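Local atomic coordinates of endo-beta-1,4-xylanase Xyn10C (Pseudomonas cellulosa, PDB entry 1GNY), a protein that cleaves internal beta-1,4 linkages of xylan through its C-terminal catalytic domain and binds xylan through the N-terminal family 15 module described here. Residues 61-67 against 102-108. Numbering follows the deposited sequence.
Sequences MVVNVSA and ADTDLTL. With NA (sodium ion), chain C.
Strand 61-65 and the start of strand 106-111 pair antiparallel in one sheet of the CBM15 beta-sandwich; their short axes approach to 4.7 Å with 133° between N-to-C directions, strongly twisted. M61-L108 and V63-L106 are hydrogen-bonded pairs: M61 N to L108 O 2.8 Å, L108 N to M61 O 2.9 Å, V63 N to L106 O 2.8 Å and L106 N to V63 O 3.0 Å. V62 and T107 form the non-hydrogen-bonded pair between them, CA atoms 4.5 Å apart. On its other edge strand 61-65 bonds strand 139-149.

V63 (chi1 m), L106 and L108 (both m, t) share the apolar face; V63 CG2 lies 3.9 Å from L108 CD1 and 4.3 Å from L106 CB. M61 and L108 carry this packing to I78 on strand 75-82 of the second sheet.

Beyond V63 backbone pairing stops; segment 102-108 swings out at T104 and D103 and returns at A102, whose CA makes a CA-H...O contact with V65 O (3.3 Å), beside a sodium ion bound by N64 OD1 (2.4 Å), V65 O (2.6 Å), A102 O (2.4 Å) and two waters (2.8 and 1.9 Å). N64 (chi1 t) also donates from ND2 to D105 OD1 (2.9 Å) and to the farther water ligand, while D105 OD2 is salt-bridged to K143. Another water accepts from V65 N (2.8 Å) and lies 2.7 Å from T104 O.

Backbone pairing thus gives way to an Asn-Asp hydrogen bond and metal and water bridges, the cation joining strand end and loop through neutral oxygens, without a carboxylate ligand.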
loop_
_atom_site.group_PDB
_atom_site.type_symbol
_atom_site.label_atom_id
_atom_site.label_comp_id
_atom_site.label_asym_id
_atom_site.label_seq_id
_atom_site.Cartn_x
_atom_site.Cartn_y
_atom_site.Cartn_z
ATOM N N MET A 61 -4.534 3.013 5.608
ATOM C CA MET A 61 -3.879 4.123 4.914
ATOM C C MET A 61 -4.801 5.325 4.777
ATOM O O MET A 61 -5.922 5.154 4.349
ATOM C CB MET A 61 -3.425 3.685 3.512
ATOM C CG MET A 61 -2.454 2.571 3.511
ATOM S SD MET A 61 -1.486 2.579 1.951
ATOM C CE MET A 61 -0.490 1.153 2.264
ATOM N N VAL A 62 -4.336 6.520 5.133
ATOM C CA VAL A 62 -5.138 7.745 4.850
ATOM C C VAL A 62 -4.588 8.235 3.518
ATOM O O VAL A 62 -3.377 8.505 3.421
ATOM C CB VAL A 62 -5.009 8.833 5.899
ATOM C CG1 VAL A 62 -5.762 10.109 5.456
ATOM C CG2 VAL A 62 -5.563 8.358 7.248
ATOM N N VAL A 63 -5.453 8.365 2.516
ATOM C CA VAL A 63 -5.030 8.769 1.160
ATOM C C VAL A 63 -5.839 9.916 0.588
ATOM O O VAL A 63 -6.920 10.202 1.076
ATOM C CB VAL A 63 -5.075 7.596 0.144
ATOM C CG1 VAL A 63 -4.256 6.424 0.648
ATOM C CG2 VAL A 63 -6.530 7.133 -0.135
ATOM N N ASN A 64 -5.273 10.589 -0.404
ATOM C CA ASN A 64 -6.011 11.576 -1.194
ATOM C C ASN A 64 -5.798 11.260 -2.649
ATOM O O ASN A 64 -4.641 11.100 -3.108
ATOM C CB ASN A 64 -5.609 12.995 -0.898
ATOM C CG ASN A 64 -6.565 14.000 -1.543
ATOM O OD1 ASN A 64 -6.448 14.304 -2.719
ATOM N ND2 ASN A 64 -7.578 14.463 -0.770
ATOM N N VAL A 65 -6.899 11.137 -3.384
ATOM C CA VAL A 65 -6.845 10.779 -4.812
ATOM C C VAL A 65 -7.167 11.996 -5.698
ATOM O O VAL A 65 -8.060 12.767 -5.381
ATOM C CB VAL A 65 -7.638 9.487 -5.169
ATOM C CG1 VAL A 65 -8.081 8.648 -3.912
ATOM C CG2 VAL A 65 -8.768 9.706 -6.142
ATOM N N SER A 66 -6.405 12.190 -6.768
ATOM C CA SER A 66 -6.627 13.356 -7.643
ATOM C C SER A 66 -7.865 13.173 -8.519
ATOM O O SER A 66 -8.357 12.055 -8.764
ATOM C CB SER A 66 -5.422 13.656 -8.550
ATOM O OG SER A 66 -5.350 12.757 -9.640
ATOM N N ALA A 67 -8.348 14.299 -9.022
ATOM C CA ALA A 67 -9.526 14.302 -9.908
ATOM C C ALA A 67 -9.308 13.449 -11.172
ATOM O O ALA A 67 -10.194 12.691 -11.600
ATOM C CB ALA A 67 -9.879 15.745 -10.285
ATOM N N ALA A 102 -12.372 12.212 -5.214
ATOM C CA ALA A 102 -11.291 13.195 -5.173
ATOM C C ALA A 102 -11.630 14.369 -4.240
ATOM O O ALA A 102 -10.781 15.269 -4.028
ATOM C CB ALA A 102 -11.028 13.716 -6.561
ATOM N N ASP A 103 -12.829 14.381 -3.678
ATOM C CA ASP A 103 -13.325 15.548 -2.922
ATOM C C ASP A 103 -12.841 15.675 -1.472
ATOM O O ASP A 103 -12.876 16.772 -0.892
ATOM C CB ASP A 103 -14.852 15.525 -2.876
ATOM C CG ASP A 103 -15.480 15.610 -4.221
ATOM O OD1 ASP A 103 -14.925 16.303 -5.099
ATOM O OD2 ASP A 103 -16.553 15.042 -4.498
ATOM N N THR A 104 -12.505 14.538 -0.852
ATOM C CA THR A 104 -12.024 14.484 0.527
ATOM C C THR A 104 -10.968 13.401 0.655
ATOM O O THR A 104 -10.817 12.525 -0.198
ATOM C CB THR A 104 -13.171 14.163 1.537
ATOM O OG1 THR A 104 -13.547 12.783 1.445
ATOM C CG2 THR A 104 -14.462 14.934 1.272
ATOM N N ASP A 105 -10.227 13.480 1.747
ATOM C CA ASP A 105 -9.341 12.378 2.141
ATOM C C ASP A 105 -10.195 11.142 2.476
ATOM O O ASP A 105 -11.376 11.253 2.867
ATOM C CB ASP A 105 -8.527 12.683 3.405
ATOM C CG ASP A 105 -7.495 13.767 3.212
ATOM O OD1 ASP A 105 -7.218 14.149 2.054
ATOM O OD2 ASP A 105 -6.917 14.314 4.181
ATOM N N LEU A 106 -9.582 9.972 2.351
ATOM C CA LEU A 106 -10.221 8.676 2.642
ATOM C C LEU A 106 -9.297 7.768 3.428
ATOM O O LEU A 106 -8.070 7.865 3.314
ATOM C CB LEU A 106 -10.523 7.923 1.350
ATOM C CG LEU A 106 -11.428 8.600 0.348
ATOM C CD1 LEU A 106 -11.214 7.984 -1.035
ATOM C CD2 LEU A 106 -12.883 8.520 0.835
ATOM N N THR A 107 -9.899 6.857 4.184
ATOM C CA THR A 107 -9.156 5.818 4.899
ATOM C C THR A 107 -9.471 4.484 4.239
ATOM O O THR A 107 -10.651 4.040 4.186
ATOM C CB THR A 107 -9.510 5.751 6.388
ATOM O OG1 THR A 107 -9.130 6.979 7.029
ATOM C CG2 THR A 107 -8.695 4.693 7.103
ATOM N N LEU A 108 -8.427 3.839 3.740
ATOM C CA LEU A 108 -8.523 2.518 3.132
ATOM C C LEU A 108 -7.839 1.496 4.028
ATOM O O LEU A 108 -6.794 1.766 4.597
ATOM C CB LEU A 108 -7.857 2.508 1.764
ATOM C CG LEU A 108 -8.414 3.521 0.762
ATOM C CD1 LEU A 108 -7.676 3.426 -0.545
ATOM C CD2 LEU A 108 -9.907 3.337 0.524
HETATM NA NA NA C . -8.388 15.012 -4.005
HETATM O O HOH W 1 -9.441 16.453 -1.875
HETATM O O HOH W 2 -9.396 11.991 -2.452
HETATM O O HOH W 3 -7.841 16.506 -5.132
#